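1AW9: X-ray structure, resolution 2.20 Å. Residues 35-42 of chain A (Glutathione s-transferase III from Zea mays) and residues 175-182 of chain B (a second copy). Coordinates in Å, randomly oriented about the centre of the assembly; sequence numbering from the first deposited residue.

Chain A, residues 35-42: LTTGAHKQ
Chain B (175-182) LSKTPKAG

Two short segments meet here through packing and one bridging water, without a clear direct hydrogen bond between them, and bury 376 Å² in total. Chain A has no regular helix or strand. Chain B enters on a helix that includes Leu B175, then folds into a type I turn from Thr B178 to Ala B181. The CA atoms come closest where Ala A39 CA lies 3.6 Å from Lys B177 CA; further on they part, with Lys A41 CA 6.4 Å from Pro B179 CA. Between these pairs the backbones run in roughly the same direction.

Lys B177 covers the most surface. Its phi/psi is -92/6, its CA-to-CB bond points sideways, and its chain runs m, t, t before chi4 bends to -38°. This lays the methylenes along the chain A backbone: CD is 3.0 Å from Thr A37 O, while NZ reaches 3.6 Å from Gly A38 C and 3.6 Å from Ala A39 CB. Its own carbonyl is less comfortable, since Lys B177 O faces Thr A36 O at 3.2 Å, two acceptors with no proton to share.

Lys A41 reaches the other way. At phi/psi -6/96, its CA-to-CB bond points toward chain B, with chi angles m, p, p, t. The folded chain brings CD to 3.0 Å from Thr B178 O and NZ to 3.7 Å from Ala B181 CB. The ammonium donates to water: NZ donates to a water at 3.1 Å, His A40 N donates to the same water at 3.1 Å, and the water donates to Ser B176 O at 3.2 Å. One solvent molecule thereby joins two chain A donors to the carbonyl of Ser B176.

Ala A39, at phi/psi 69/-169, sits at the closest CA-to-CA approach, its CA-to-CB bond directed sideways; its CB sits 3.3 Å from Ser B176 O. Ala A39 N bonds back to Thr A36 O at 3.0 Å, closing the chain A bend.

Thr B178, chi1 p and CA-to-CB pointing away from chain A, donates from OG1 to Leu B175 O at 2.8 Å and accepts at OG1 from Lys B180 N at 2.9 Å. Ala B181 N to Thr B178 O, 3.0 Å, closes the turn. The rule to read here is that the aliphatic stems of two lysines, one from each chain, pack against backbone carbonyls of the other, while hydrogen bonds within each segment help define its bends.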

# COMPACT_ATOMS: atom_id res chain seq x y z
N LEU A 35 -11.78 25.53 -6.18
CA LEU A 35 -12.29 24.62 -5.15
C LEU A 35 -11.93 25.06 -3.74
O LEU A 35 -12.78 25.19 -2.86
CB LEU A 35 -11.77 23.20 -5.40
CG LEU A 35 -12.81 22.21 -5.89
CD1 LEU A 35 -13.65 22.84 -6.99
CD2 LEU A 35 -12.09 20.99 -6.39
N THR A 36 -10.63 25.27 -3.54
CA THR A 36 -10.10 25.70 -2.26
C THR A 36 -8.87 26.56 -2.53
O THR A 36 -8.42 27.29 -1.65
CB THR A 36 -9.67 24.47 -1.40
OG1 THR A 36 -8.71 23.68 -2.12
CG2 THR A 36 -10.90 23.60 -1.03
N THR A 37 -8.43 26.55 -3.79
CA THR A 37 -7.24 27.27 -4.27
C THR A 37 -7.19 28.77 -4.00
O THR A 37 -6.45 29.49 -4.63
CB THR A 37 -6.98 26.99 -5.82
OG1 THR A 37 -7.51 25.70 -6.20
CG2 THR A 37 -5.48 27.00 -6.13
N GLY A 38 -8.02 29.24 -3.07
CA GLY A 38 -8.01 30.65 -2.71
C GLY A 38 -7.47 30.85 -1.29
O GLY A 38 -7.41 32.00 -0.80
N ALA A 39 -7.14 29.75 -0.61
CA ALA A 39 -6.60 29.78 0.76
C ALA A 39 -7.59 30.24 1.87
O ALA A 39 -8.80 30.33 1.63
CB ALA A 39 -5.31 30.63 0.80
N HIS A 40 -7.06 30.50 3.08
CA HIS A 40 -7.81 30.92 4.29
C HIS A 40 -9.14 30.18 4.40
O HIS A 40 -10.10 30.63 5.02
CB HIS A 40 -8.00 32.45 4.36
CG HIS A 40 -9.07 32.99 3.46
ND1 HIS A 40 -9.02 32.87 2.09
CD2 HIS A 40 -10.21 33.67 3.74
CE1 HIS A 40 -10.08 33.46 1.56
NE2 HIS A 40 -10.81 33.95 2.54
N LYS A 41 -9.10 29.02 3.75
CA LYS A 41 -10.14 28.03 3.62
C LYS A 41 -11.45 28.20 4.39
O LYS A 41 -11.57 27.82 5.56
CB LYS A 41 -9.53 26.64 3.88
CG LYS A 41 -8.14 26.39 3.20
CD LYS A 41 -6.97 27.10 3.90
CE LYS A 41 -6.95 26.79 5.41
NZ LYS A 41 -6.27 27.87 6.20
N GLN A 42 -12.43 28.77 3.70
CA GLN A 42 -13.77 28.98 4.26
C GLN A 42 -14.88 28.64 3.22
O GLN A 42 -15.57 29.53 2.70
CB GLN A 42 -13.90 30.41 4.86
CG GLN A 42 -12.95 31.47 4.27
CD GLN A 42 -13.07 31.60 2.75
OE1 GLN A 42 -12.20 31.12 2.00
NE2 GLN A 42 -14.14 32.24 2.28
N LEU B 175 0.45 24.85 -0.45
CA LEU B 175 0.10 24.32 0.87
C LEU B 175 -0.86 25.30 1.56
O LEU B 175 -1.79 24.86 2.24
CB LEU B 175 1.33 24.21 1.74
CG LEU B 175 1.85 22.87 2.25
CD1 LEU B 175 2.61 23.17 3.54
CD2 LEU B 175 0.72 21.91 2.56
N SER B 176 -0.61 26.61 1.42
CA SER B 176 -1.45 27.62 2.05
C SER B 176 -2.90 27.63 1.57
O SER B 176 -3.77 28.10 2.28
CB SER B 176 -0.85 29.02 1.91
OG SER B 176 -0.93 29.47 0.58
N LYS B 177 -3.16 27.06 0.40
CA LYS B 177 -4.52 26.98 -0.13
C LYS B 177 -5.22 25.69 0.26
O LYS B 177 -6.32 25.41 -0.21
CB LYS B 177 -4.49 27.11 -1.64
CG LYS B 177 -3.99 28.45 -1.96
CD LYS B 177 -3.83 28.69 -3.41
CE LYS B 177 -3.42 30.15 -3.58
NZ LYS B 177 -4.15 31.06 -2.61
N THR B 178 -4.59 24.89 1.11
CA THR B 178 -5.21 23.64 1.53
C THR B 178 -5.61 23.74 2.99
O THR B 178 -5.19 24.65 3.72
CB THR B 178 -4.23 22.40 1.48
OG1 THR B 178 -3.26 22.49 2.52
CG2 THR B 178 -3.52 22.30 0.19
N PRO B 179 -6.37 22.75 3.45
CA PRO B 179 -6.81 22.69 4.84
C PRO B 179 -5.59 22.40 5.72
O PRO B 179 -5.74 22.27 6.92
CB PRO B 179 -7.74 21.48 4.85
CG PRO B 179 -8.30 21.45 3.45
CD PRO B 179 -7.13 21.82 2.59
N LYS B 180 -4.42 22.16 5.14
CA LYS B 180 -3.26 21.89 5.95
C LYS B 180 -2.39 23.09 6.01
O LYS B 180 -1.23 23.00 6.41
CB LYS B 180 -2.47 20.71 5.42
CG LYS B 180 -3.18 19.40 5.54
CD LYS B 180 -3.53 19.09 6.98
CE LYS B 180 -4.35 17.84 7.10
NZ LYS B 180 -4.60 17.44 8.53
N ALA B 181 -2.90 24.25 5.63
CA ALA B 181 -2.10 25.46 5.70
C ALA B 181 -1.65 25.67 7.16
O ALA B 181 -0.59 26.24 7.40
CB ALA B 181 -2.91 26.65 5.21
N GLY B 182 -2.41 25.16 8.12
CA GLY B 182 -2.03 25.31 9.51
C GLY B 182 -0.66 24.79 9.92
O GLY B 182 -0.09 25.25 10.91
O HOH W 1 -4.55 29.96 4.79